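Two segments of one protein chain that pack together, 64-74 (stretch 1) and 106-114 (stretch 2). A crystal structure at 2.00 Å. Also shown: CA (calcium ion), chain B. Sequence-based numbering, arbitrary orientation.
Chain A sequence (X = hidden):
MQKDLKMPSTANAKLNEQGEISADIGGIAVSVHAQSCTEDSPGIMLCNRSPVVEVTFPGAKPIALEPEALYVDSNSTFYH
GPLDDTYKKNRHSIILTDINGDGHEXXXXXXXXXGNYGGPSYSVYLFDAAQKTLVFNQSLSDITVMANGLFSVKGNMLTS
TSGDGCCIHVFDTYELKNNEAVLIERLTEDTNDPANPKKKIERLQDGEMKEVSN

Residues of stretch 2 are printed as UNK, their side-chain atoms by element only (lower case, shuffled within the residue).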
# COMPACT_ATOMS: atom_id res chain seq x y z
N ALA A 64 5.68 10.13 14.18
CA ALA A 64 6.75 9.18 13.85
C ALA A 64 6.20 7.77 13.63
O ALA A 64 5.46 7.25 14.46
CB ALA A 64 7.80 9.16 14.95
N LEU A 65 6.55 7.15 12.51
CA LEU A 65 6.19 5.78 12.25
C LEU A 65 7.44 4.95 12.40
O LEU A 65 8.52 5.40 12.01
CB LEU A 65 5.64 5.62 10.84
CG LEU A 65 4.44 6.48 10.48
CD1 LEU A 65 4.13 6.29 9.01
CD2 LEU A 65 3.24 6.12 11.34
N GLU A 66 7.29 3.75 12.96
CA GLU A 66 8.38 2.81 13.11
C GLU A 66 8.07 1.47 12.41
O GLU A 66 7.70 0.50 13.08
CB GLU A 66 8.70 2.58 14.59
CG GLU A 66 9.27 3.79 15.31
CD GLU A 66 8.24 4.59 16.10
OE1 GLU A 66 7.03 4.29 16.03
OE2 GLU A 66 8.67 5.52 16.82
N PRO A 67 8.21 1.43 11.07
CA PRO A 67 7.95 0.18 10.35
C PRO A 67 8.99 -0.91 10.63
O PRO A 67 10.16 -0.62 10.94
CB PRO A 67 7.97 0.61 8.88
CG PRO A 67 8.83 1.83 8.85
CD PRO A 67 8.62 2.53 10.17
N GLU A 68 8.57 -2.17 10.51
CA GLU A 68 9.45 -3.31 10.79
C GLU A 68 10.67 -3.29 9.86
O GLU A 68 11.76 -3.71 10.23
CB GLU A 68 8.67 -4.63 10.68
CG GLU A 68 9.25 -5.76 11.52
CD GLU A 68 8.25 -6.86 11.86
OE1 GLU A 68 8.62 -8.05 11.76
OE2 GLU A 68 7.10 -6.54 12.25
N ALA A 69 10.46 -2.82 8.63
CA ALA A 69 11.55 -2.54 7.71
C ALA A 69 11.10 -1.47 6.72
O ALA A 69 9.92 -1.12 6.68
CB ALA A 69 11.98 -3.81 6.98
N LEU A 70 12.05 -0.92 5.97
CA LEU A 70 11.78 0.11 4.97
C LEU A 70 12.68 -0.09 3.74
O LEU A 70 13.92 -0.15 3.87
CB LEU A 70 12.00 1.52 5.55
CG LEU A 70 11.75 2.71 4.60
CD1 LEU A 70 10.29 2.83 4.21
CD2 LEU A 70 12.22 4.02 5.21
N TYR A 71 12.04 -0.20 2.58
CA TYR A 71 12.73 -0.25 1.30
C TYR A 71 12.69 1.13 0.70
O TYR A 71 11.63 1.60 0.30
CB TYR A 71 12.06 -1.25 0.36
CG TYR A 71 12.29 -2.68 0.76
CD1 TYR A 71 11.49 -3.29 1.73
CD2 TYR A 71 13.29 -3.44 0.17
CE1 TYR A 71 11.71 -4.60 2.11
CE2 TYR A 71 13.50 -4.76 0.54
CZ TYR A 71 12.72 -5.33 1.51
OH TYR A 71 12.93 -6.64 1.88
N VAL A 72 13.86 1.76 0.66
CA VAL A 72 14.05 3.13 0.15
C VAL A 72 14.55 3.10 -1.30
O VAL A 72 15.72 2.79 -1.57
CB VAL A 72 15.07 3.90 1.03
CG1 VAL A 72 15.26 5.33 0.52
CG2 VAL A 72 14.61 3.92 2.48
N ASP A 73 13.65 3.40 -2.22
CA ASP A 73 13.99 3.44 -3.64
C ASP A 73 14.31 4.88 -3.98
O ASP A 73 13.41 5.74 -4.06
CB ASP A 73 12.83 2.90 -4.47
CG ASP A 73 13.13 2.83 -5.96
OD1 ASP A 73 14.16 3.39 -6.42
OD2 ASP A 73 12.32 2.22 -6.67
N SER A 74 15.59 5.16 -4.19
CA SER A 74 16.03 6.51 -4.52
C SER A 74 15.60 6.96 -5.92
O SER A 74 15.71 8.14 -6.23
CB SER A 74 17.56 6.64 -4.37
OG SER A 74 18.21 5.95 -5.43
N UNK A 106 -3.60 9.40 4.55
CA UNK A 106 -3.07 8.29 5.29
C UNK A 106 -1.70 7.97 4.69
O UNK A 106 -1.26 8.62 3.74
c UNK A 106 -5.46 7.51 5.47
c UNK A 106 -4.03 7.11 5.15
o UNK A 106 -6.34 7.37 4.59
o UNK A 106 -5.71 8.00 6.60
N UNK A 107 -1.01 6.97 5.24
CA UNK A 107 0.36 6.70 4.84
C UNK A 107 0.56 5.21 4.56
O UNK A 107 0.07 4.34 5.31
c UNK A 107 2.81 6.91 5.47
c UNK A 107 1.18 8.68 6.15
c UNK A 107 1.37 7.20 5.90
N UNK A 108 1.26 4.94 3.46
CA UNK A 108 1.56 3.58 3.03
C UNK A 108 3.06 3.48 2.84
O UNK A 108 3.68 4.31 2.16
c UNK A 108 0.83 3.22 1.71
c UNK A 108 -0.67 3.37 1.85
c UNK A 108 1.20 1.81 1.28
N UNK A 109 3.65 2.46 3.43
CA UNK A 109 5.09 2.32 3.45
C UNK A 109 5.49 0.95 2.87
O UNK A 109 4.91 -0.08 3.23
c UNK A 109 5.59 2.50 4.90
c UNK A 109 5.41 3.96 5.33
c UNK A 109 7.04 2.09 5.04
N UNK A 110 6.45 0.96 1.94
CA UNK A 110 6.98 -0.29 1.38
C UNK A 110 7.88 -0.90 2.43
O UNK A 110 9.03 -0.48 2.59
c UNK A 110 11.19 -2.08 -3.51
c UNK A 110 10.85 -0.72 -3.35
c UNK A 110 8.39 -1.27 -0.51
c UNK A 110 9.34 -1.31 -1.59
n UNK A 110 9.02 -3.40 -0.85
c UNK A 110 9.70 -2.66 -1.78
c UNK A 110 9.93 -0.33 -2.40
c UNK A 110 8.22 -2.56 -0.11
c UNK A 110 7.72 -0.03 0.07
c UNK A 110 10.62 -3.06 -2.74
N UNK A 111 7.35 -1.88 3.16
CA UNK A 111 8.02 -2.43 4.34
C UNK A 111 8.50 -3.88 4.21
O UNK A 111 9.23 -4.36 5.06
o UNK A 111 5.89 -3.10 5.31
c UNK A 111 7.08 -2.36 5.55
N UNK A 112 8.08 -4.59 3.16
CA UNK A 112 8.44 -6.01 3.05
C UNK A 112 8.41 -6.47 1.62
O UNK A 112 8.18 -5.67 0.71
N UNK A 113 8.63 -7.77 1.44
CA UNK A 113 8.52 -8.39 0.14
C UNK A 113 7.70 -9.68 0.23
O UNK A 113 8.11 -10.72 -0.25
c UNK A 113 12.83 -8.40 -1.11
c UNK A 113 10.61 -7.31 -0.83
c UNK A 113 11.80 -7.50 -1.75
c UNK A 113 9.92 -8.62 -0.46
n UNK A 113 14.16 -8.13 -1.70
N UNK A 114 6.53 -9.56 0.85
CA UNK A 114 5.59 -10.67 1.00
C UNK A 114 4.47 -10.59 -0.05
O UNK A 114 3.45 -11.27 0.05
c UNK A 114 4.97 -10.63 2.40
c UNK A 114 5.95 -10.66 3.58
o UNK A 114 4.49 -9.74 5.26
c UNK A 114 5.23 -10.69 4.92
o UNK A 114 5.38 -11.67 5.66
CA CA B . -7.82 9.19 5.74
O HOH W 1 -8.00 9.20 8.05

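Position 106 has four side-chain atoms: two carbons, the second carrying two oxygens. Both oxygens bind the calcium ion, and none of these atoms reaches stretch 1. A short carboxylate fits: Asp106. Its OD1 and OD2 each lie 2.6 Å from the calcium atom CA. Water 1 and atoms from elsewhere in the structure complete the site.

Position 107 has three carbons, one carrying the other two. One branch carbon meets Leu65 CD1 at 3.8 Å. This is Val107, and the atom is CG1.

Position 108 has the same three-carbon branch, but its CB points away from stretch 1 and nothing there is touched. It is Val108.

Position 109 again has three carbons branched at CB, now pointing toward stretch 1. One branch carbon packs against Leu70 and Pro67. It is Val109, and that carbon is CG1, 3.4 Å from Leu70 CD1 and 4.2 Å from Pro67 CB. The CB of Leu70 points away, but the end of its side chain comes back to make this contact.

Position 110 has ten side-chain atoms: one carbon, then fused five- and six-membered rings with a single nitrogen. The rings lie against the side chain of Tyr71. An indole is the match: Trp110. Tyr71 CB sits over a face of the six-membered ring, 3.3 Å from Trp110 CD2. The Tyr71 ring forms an offset stack with the five-membered ring, the planes 13° apart. Asp73 CB lies at the indole edge, 4.3 Å from Trp110 CZ3. Trp110 NE1 makes a weak hydrogen bond to the backbone O of position 112, at 2.9 Å.

Position 111 has one carbon and one oxygen, and its CB lies 3.3 Å from Ala69 O. It is Ser111. Its backbone CA makes a CA-H...O contact with Ala69 O at 3.3 Å. The hydroxyl is hydrogen-bonded elsewhere in the structure.

Position 112 has no side-chain atoms, and its CA lies 3.7 Å from Tyr71 CE1. It is Gly112.

Position 113 has four carbons in a row ending in nitrogen, and the chain runs past the Tyr71 hydroxyl. It is Lys113, with CE 3.5 Å from Tyr71 OH.

Position 114 has three carbons, the third carrying two oxygens. It is Glu114 and does not touch stretch 1.

The contact centres on Tyr71 and Trp110. One nearly straight hydrogen bond, Tyr71 N to Trp110 O at 3.0 Å, joins the backbones. Leu65, Pro67 and Leu70 add apolar packing against Val107 and Val109. The strands cross at 110°, and no other backbone hydrogen bond links the stretches.

Stretch 2 106-114: DVVVWSGKE
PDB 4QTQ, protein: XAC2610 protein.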